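Local coordinates for protein pyruvate kinase (Cryptosporidium parvum, PDB 4DRS) that probably catalyses the last step of glycolysis, transferring phosphate from phosphoenolpyruvate to ADP to give pyruvate and ATP, at residues V72-F77 with M107-G112; L230-L235 with S264-S269. All coordinates share one frame; numbering follows the deposited sequence.

In the fold
Both contacts are buried and belong to one closed eight-stranded parallel barrel. Interaction 1 joins strands 72-76 and 105-109, and interaction 2 joins strands 232-235 and 266-271. In each case a beta-alpha-beta unit supplies the two strands. The contacts meet because strands 105-109 and 232-235 are neighbours: Leu108 O probably accepts a hydrogen bond from Ala234 N, and Met107 CE packs on Ile268 CD1. Their chemistry differs. Interaction 1 holds a salt bridge and two ADP-binding residues, Arg74 and Asn76. Across interaction 2 the side chains are mostly apolar, isoleucines meeting Phe232 and one another, with a lysine-water link at the N-terminal end.

Interaction 1 of 2, residues V72-F77 with M107-G112; sequences VARLNF and MLDTKG. With ACT (acetate ion), chain G.
Strands 72-76 and 107-109 run parallel, 4.8 Å apart at the closest approach of their axes, with Arg74 beside Met107, Leu75 beside Leu108 and Asn76 beside Asp109. Four main-chain hydrogen bonds join the segments: Met107 N to Ala73 O, Leu75 N to Met107 O, Asp109 N to Leu75 O and Phe77 N to Asp109 O. Arg74, Met107 and Asp109 share one face of the sheet. The Arg74 chain is extended, with CG anti to the backbone N (chi1 174°). It passes Met107, whose SD is 4.0 Å from Arg74 CD, and carries the guanidinium to Asp109. There Arg74 NE and NH2 each bond to Asp109 OD2 at 2.7 Å, a side-on salt bridge to a single oxygen. OD2 lies in the guanidinium plane, but both nitrogens approach from one face of the carboxylate, the planes 77° apart. Lys270 pairs with Asp109 OD1, and Thr51 bonds to Arg74 NH1. Leu108 instead meets Phe77: its CD1 sits over the ring, 3.9 Å from the centroid, in a CH-pi contact. Asn76 OD1 accepts from Ser78 N. Asn76 ND2 bonds weakly to acetate O at 2.9 Å and also to a glycerol, both probably from the crystallisation liquor. Arg74 and Asn76 belong to the ADP-binding site, empty of ADP here. The bridge is consistent with Asp109 fixing the place of the guanidinium. Arg74 and Lys270 probably share the charge of Asp109.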
loop_
_atom_site.group_PDB
_atom_site.type_symbol
_atom_site.label_atom_id
_atom_site.label_comp_id
_atom_site.label_asym_id
_atom_site.label_seq_id
_atom_site.Cartn_x
_atom_site.Cartn_y
_atom_site.Cartn_z
ATOM N N VAL A 72 -15.319 -33.493 11.561
ATOM C CA VAL A 72 -14.984 -34.722 10.849
ATOM C C VAL A 72 -14.474 -35.771 11.842
ATOM O O VAL A 72 -13.653 -35.463 12.714
ATOM C CB VAL A 72 -13.899 -34.470 9.774
ATOM C CG1 VAL A 72 -13.475 -35.769 9.103
ATOM C CG2 VAL A 72 -14.377 -33.472 8.731
ATOM N N ALA A 73 -14.969 -36.999 11.708
ATOM C CA ALA A 73 -14.447 -38.130 12.471
ATOM C C ALA A 73 -13.456 -38.923 11.619
ATOM O O ALA A 73 -13.745 -39.259 10.465
ATOM C CB ALA A 73 -15.580 -39.022 12.952
ATOM N N ARG A 74 -12.289 -39.209 12.195
ATOM C CA ARG A 74 -11.215 -39.916 11.499
ATOM C C ARG A 74 -10.992 -41.310 12.057
ATOM O O ARG A 74 -10.915 -41.507 13.273
ATOM C CB ARG A 74 -9.919 -39.114 11.582
ATOM C CG ARG A 74 -8.677 -39.792 11.019
ATOM C CD ARG A 74 -7.483 -38.867 11.181
ATOM N NE ARG A 74 -6.209 -39.520 10.904
ATOM C CZ ARG A 74 -5.382 -39.997 11.830
ATOM N NH1 ARG A 74 -5.679 -39.910 13.119
ATOM N NH2 ARG A 74 -4.245 -40.570 11.462
ATOM N N LEU A 75 -10.886 -42.270 11.146
ATOM C CA LEU A 75 -10.615 -43.651 11.486
ATOM C C LEU A 75 -9.212 -43.975 11.026
ATOM O O LEU A 75 -8.941 -44.025 9.824
ATOM C CB LEU A 75 -11.623 -44.580 10.807
ATOM C CG LEU A 75 -13.112 -44.311 11.040
ATOM C CD1 LEU A 75 -13.969 -45.387 10.392
ATOM C CD2 LEU A 75 -13.419 -44.209 12.524
ATOM N N ASN A 76 -8.315 -44.167 11.986
ATOM C CA ASN A 76 -6.943 -44.539 11.689
ATOM C C ASN A 76 -6.841 -46.033 11.402
ATOM O O ASN A 76 -6.883 -46.851 12.318
ATOM C CB ASN A 76 -6.026 -44.153 12.851
ATOM C CG ASN A 76 -4.555 -44.257 12.493
ATOM O OD1 ASN A 76 -4.190 -44.847 11.474
ATOM N ND2 ASN A 76 -3.701 -43.685 13.335
ATOM N N PHE A 77 -6.696 -46.387 10.129
ATOM C CA PHE A 77 -6.643 -47.800 9.733
ATOM C C PHE A 77 -5.276 -48.457 9.967
ATOM O O PHE A 77 -5.024 -49.573 9.513
ATOM C CB PHE A 77 -7.154 -47.993 8.298
ATOM C CG PHE A 77 -8.642 -48.254 8.211
ATOM C CD1 PHE A 77 -9.124 -49.375 7.540
ATOM C CD2 PHE A 77 -9.562 -47.390 8.809
ATOM C CE1 PHE A 77 -10.489 -49.625 7.458
ATOM C CE2 PHE A 77 -10.927 -47.639 8.737
ATOM C CZ PHE A 77 -11.393 -48.755 8.058
ATOM N N MET A 107 -13.707 -39.715 7.673
ATOM C CA MET A 107 -12.408 -39.826 7.015
ATOM C C MET A 107 -11.746 -41.175 7.316
ATOM O O MET A 107 -11.616 -41.577 8.478
ATOM C CB MET A 107 -11.494 -38.680 7.480
ATOM C CG MET A 107 -10.016 -38.822 7.112
ATOM S SD MET A 107 -8.965 -37.503 7.782
ATOM C CE MET A 107 -9.336 -36.141 6.676
ATOM N N LEU A 108 -11.325 -41.861 6.257
ATOM C CA LEU A 108 -10.502 -43.050 6.388
ATOM C C LEU A 108 -9.043 -42.659 6.133
ATOM O O LEU A 108 -8.707 -42.103 5.084
ATOM C CB LEU A 108 -10.983 -44.143 5.427
ATOM C CG LEU A 108 -10.270 -45.501 5.391
ATOM C CD1 LEU A 108 -11.222 -46.596 4.935
ATOM C CD2 LEU A 108 -9.041 -45.453 4.490
ATOM N N ASP A 109 -8.195 -42.933 7.119
ATOM C CA ASP A 109 -6.767 -42.631 7.053
ATOM C C ASP A 109 -6.054 -43.957 6.830
ATOM O O ASP A 109 -6.101 -44.836 7.695
ATOM C CB ASP A 109 -6.313 -41.980 8.371
ATOM C CG ASP A 109 -4.885 -41.440 8.318
ATOM O OD1 ASP A 109 -3.957 -42.149 7.857
ATOM O OD2 ASP A 109 -4.683 -40.293 8.772
ATOM N N THR A 110 -5.418 -44.112 5.669
ATOM C CA THR A 110 -4.812 -45.396 5.295
ATOM C C THR A 110 -3.618 -45.740 6.166
ATOM O O THR A 110 -2.905 -44.854 6.638
ATOM C CB THR A 110 -4.367 -45.450 3.812
ATOM O OG1 THR A 110 -3.362 -44.456 3.571
ATOM C CG2 THR A 110 -5.556 -45.228 2.876
ATOM N N LYS A 111 -3.422 -47.038 6.378
ATOM C CA LYS A 111 -2.248 -47.559 7.066
ATOM C C LYS A 111 -0.964 -47.157 6.324
ATOM O O LYS A 111 -0.010 -46.692 6.939
ATOM C CB LYS A 111 -2.351 -49.083 7.190
ATOM C CG LYS A 111 -1.233 -49.728 7.989
ATOM C CD LYS A 111 -1.446 -51.226 8.123
ATOM C CE LYS A 111 -0.325 -51.868 8.929
ATOM N NZ LYS A 111 -0.685 -53.252 9.350
ATOM N N GLY A 112 -0.954 -47.334 5.006
ATOM C CA GLY A 112 0.190 -46.958 4.190
ATOM C C GLY A 112 1.430 -47.816 4.410
ATOM O O GLY A 112 1.367 -48.858 5.071
HETATM C C ACT G . -3.893 -41.695 16.273
HETATM O O ACT G . -3.216 -41.555 15.234
HETATM O OXT ACT G . -3.916 -40.815 17.153
HETATM C CH3 ACT G . -4.707 -42.941 16.485
#

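Interaction 2 of 2, residues L230-L235 with S264-S269; sequences LDFIAL and SIKIIS
The carbonyl oxygen of Asp231 is gripped twice. Lys266 N donates to Asp231 O at 3.0 Å, from above the carbonyl plane, and a water donates to the same oxygen at 2.7 Å. That water also accepts from Lys266 NZ at 2.6 Å. The lysine chain bends at its last torsion (chi4 63°), which turns NZ back to the main chain, where it also donates to Ser264 O. Lys266 thus reaches Asp231 O twice, through N and through the water, while the Ser264 bond stays within its own segment. The Asp231 carboxylate is held elsewhere, by Ile106 N and Arg461. Beyond this point the strands run parallel. Ile233 N bonds to Lys266 O, Ile268 N to Ile233 O and Leu235 N to Ile268 O.

Phe232, Ala234, Lys266 and Ile268 lie on one face of the sheet. The Phe232 ring lies alongside the Lys266 chain, pointing the same way, and its CD1 is 3.9 Å from Lys266 CB. The same Phe232 CD1 meets Ile268 CD1 at 3.6 Å, the two side chains crossing obliquely. Ile233 faces the other way and crosses Ile265 at about a right angle. Ile265 CG1 is anti to the backbone N (chi1 -167°), and its CD1 reaches Ile233 CG1 at 3.6 Å. The same methyl lies 3.3 Å from Leu230 O. Helices 215-226 and 241-252 close over this side, through Ile221 on Ile233 and Ile251 on Ile265. Two parallel strands joined through helix 241-252 and packed beneath helices make a beta-alpha-beta unit of the TIM barrel.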
loop_
_atom_site.group_PDB
_atom_site.type_symbol
_atom_site.label_atom_id
_atom_site.label_comp_id
_atom_site.label_asym_id
_atom_site.label_seq_id
_atom_site.Cartn_x
_atom_site.Cartn_y
_atom_site.Cartn_z
ATOM N N LEU A 230 -17.887 -43.299 2.474
ATOM C CA LEU A 230 -17.160 -42.328 3.288
ATOM C C LEU A 230 -16.847 -41.047 2.497
ATOM O O LEU A 230 -17.026 -41.002 1.283
ATOM C CB LEU A 230 -15.895 -42.955 3.898
ATOM C CG LEU A 230 -16.065 -43.668 5.254
ATOM C CD1 LEU A 230 -17.000 -44.865 5.166
ATOM C CD2 LEU A 230 -14.722 -44.094 5.829
ATOM N N ASP A 231 -16.388 -40.014 3.192
ATOM C CA ASP A 231 -16.228 -38.693 2.585
ATOM C C ASP A 231 -14.794 -38.305 2.234
ATOM O O ASP A 231 -14.567 -37.536 1.288
ATOM C CB ASP A 231 -16.854 -37.643 3.493
ATOM C CG ASP A 231 -18.236 -38.043 3.953
ATOM O OD1 ASP A 231 -19.157 -38.060 3.104
ATOM O OD2 ASP A 231 -18.395 -38.349 5.157
ATOM N N PHE A 232 -13.834 -38.838 2.979
ATOM C CA PHE A 232 -12.430 -38.508 2.766
ATOM C C PHE A 232 -11.540 -39.744 2.866
ATOM O O PHE A 232 -11.795 -40.649 3.672
ATOM C CB PHE A 232 -11.957 -37.451 3.777
ATOM C CG PHE A 232 -12.882 -36.273 3.907
ATOM C CD1 PHE A 232 -12.854 -35.241 2.976
ATOM C CD2 PHE A 232 -13.786 -36.200 4.956
ATOM C CE1 PHE A 232 -13.718 -34.160 3.088
ATOM C CE2 PHE A 232 -14.648 -35.120 5.078
ATOM C CZ PHE A 232 -14.613 -34.095 4.144
ATOM N N ILE A 233 -10.502 -39.764 2.036
ATOM C CA ILE A 233 -9.422 -40.726 2.150
ATOM C C ILE A 233 -8.148 -39.935 2.447
ATOM O O ILE A 233 -7.649 -39.196 1.592
ATOM C CB ILE A 233 -9.231 -41.550 0.848
ATOM C CG1 ILE A 233 -10.482 -42.373 0.527
ATOM C CG2 ILE A 233 -8.022 -42.474 0.973
ATOM C CD1 ILE A 233 -10.513 -42.942 -0.878
ATOM N N ALA A 234 -7.642 -40.068 3.667
ATOM C CA ALA A 234 -6.362 -39.478 4.028
ATOM C C ALA A 234 -5.280 -40.470 3.638
ATOM O O ALA A 234 -5.101 -41.504 4.284
ATOM C CB ALA A 234 -6.305 -39.154 5.515
ATOM N N LEU A 235 -4.583 -40.156 2.558
ATOM C CA LEU A 235 -3.611 -41.061 1.969
ATOM C C LEU A 235 -2.248 -40.867 2.639
ATOM O O LEU A 235 -1.610 -39.819 2.474
ATOM C CB LEU A 235 -3.541 -40.798 0.464
ATOM C CG LEU A 235 -3.345 -41.941 -0.524
ATOM C CD1 LEU A 235 -4.432 -42.997 -0.375
ATOM C CD2 LEU A 235 -3.324 -41.380 -1.942
ATOM N N SER A 264 -17.606 -39.278 -5.373
ATOM C CA SER A 264 -17.004 -37.953 -5.267
ATOM C C SER A 264 -16.187 -37.825 -3.970
ATOM O O SER A 264 -15.899 -36.720 -3.512
ATOM C CB SER A 264 -18.074 -36.860 -5.386
ATOM O OG SER A 264 -19.045 -36.991 -4.360
ATOM N N ILE A 265 -15.811 -38.968 -3.396
ATOM C CA ILE A 265 -14.955 -39.025 -2.210
ATOM C C ILE A 265 -13.650 -38.257 -2.446
ATOM O O ILE A 265 -13.049 -38.354 -3.514
ATOM C CB ILE A 265 -14.681 -40.494 -1.769
ATOM C CG1 ILE A 265 -14.066 -40.532 -0.364
ATOM C CG2 ILE A 265 -13.813 -41.233 -2.794
ATOM C CD1 ILE A 265 -14.053 -41.901 0.282
ATOM N N LYS A 266 -13.221 -37.500 -1.439
ATOM C CA LYS A 266 -12.090 -36.587 -1.592
ATOM C C LYS A 266 -10.766 -37.160 -1.110
ATOM O O LYS A 266 -10.683 -37.767 -0.044
ATOM C CB LYS A 266 -12.399 -35.239 -0.930
ATOM C CG LYS A 266 -13.315 -34.381 -1.782
ATOM C CD LYS A 266 -14.177 -33.452 -0.948
ATOM C CE LYS A 266 -15.444 -33.090 -1.715
ATOM N NZ LYS A 266 -16.308 -34.283 -1.982
ATOM N N ILE A 267 -9.738 -36.973 -1.930
ATOM C CA ILE A 267 -8.397 -37.456 -1.635
ATOM C C ILE A 267 -7.605 -36.367 -0.930
ATOM O O ILE A 267 -7.391 -35.280 -1.476
ATOM C CB ILE A 267 -7.653 -37.894 -2.916
ATOM C CG1 ILE A 267 -8.415 -39.027 -3.610
ATOM C CG2 ILE A 267 -6.220 -38.311 -2.591
ATOM C CD1 ILE A 267 -7.922 -39.334 -5.011
ATOM N N ILE A 268 -7.183 -36.671 0.288
ATOM C CA ILE A 268 -6.376 -35.759 1.076
ATOM C C ILE A 268 -5.003 -36.392 1.251
ATOM O O ILE A 268 -4.865 -37.414 1.918
ATOM C CB ILE A 268 -7.054 -35.450 2.430
ATOM C CG1 ILE A 268 -8.429 -34.818 2.176
ATOM C CG2 ILE A 268 -6.179 -34.539 3.288
ATOM C CD1 ILE A 268 -9.297 -34.716 3.404
ATOM N N SER A 269 -3.997 -35.808 0.612
ATOM C CA SER A 269 -2.657 -36.374 0.649
ATOM C C SER A 269 -1.897 -35.890 1.874
ATOM O O SER A 269 -1.879 -34.693 2.173
ATOM C CB SER A 269 -1.895 -36.042 -0.625
ATOM O OG SER A 269 -2.498 -36.670 -1.741
HETATM O O HOH W 1 -16.448 -35.977 0.037
#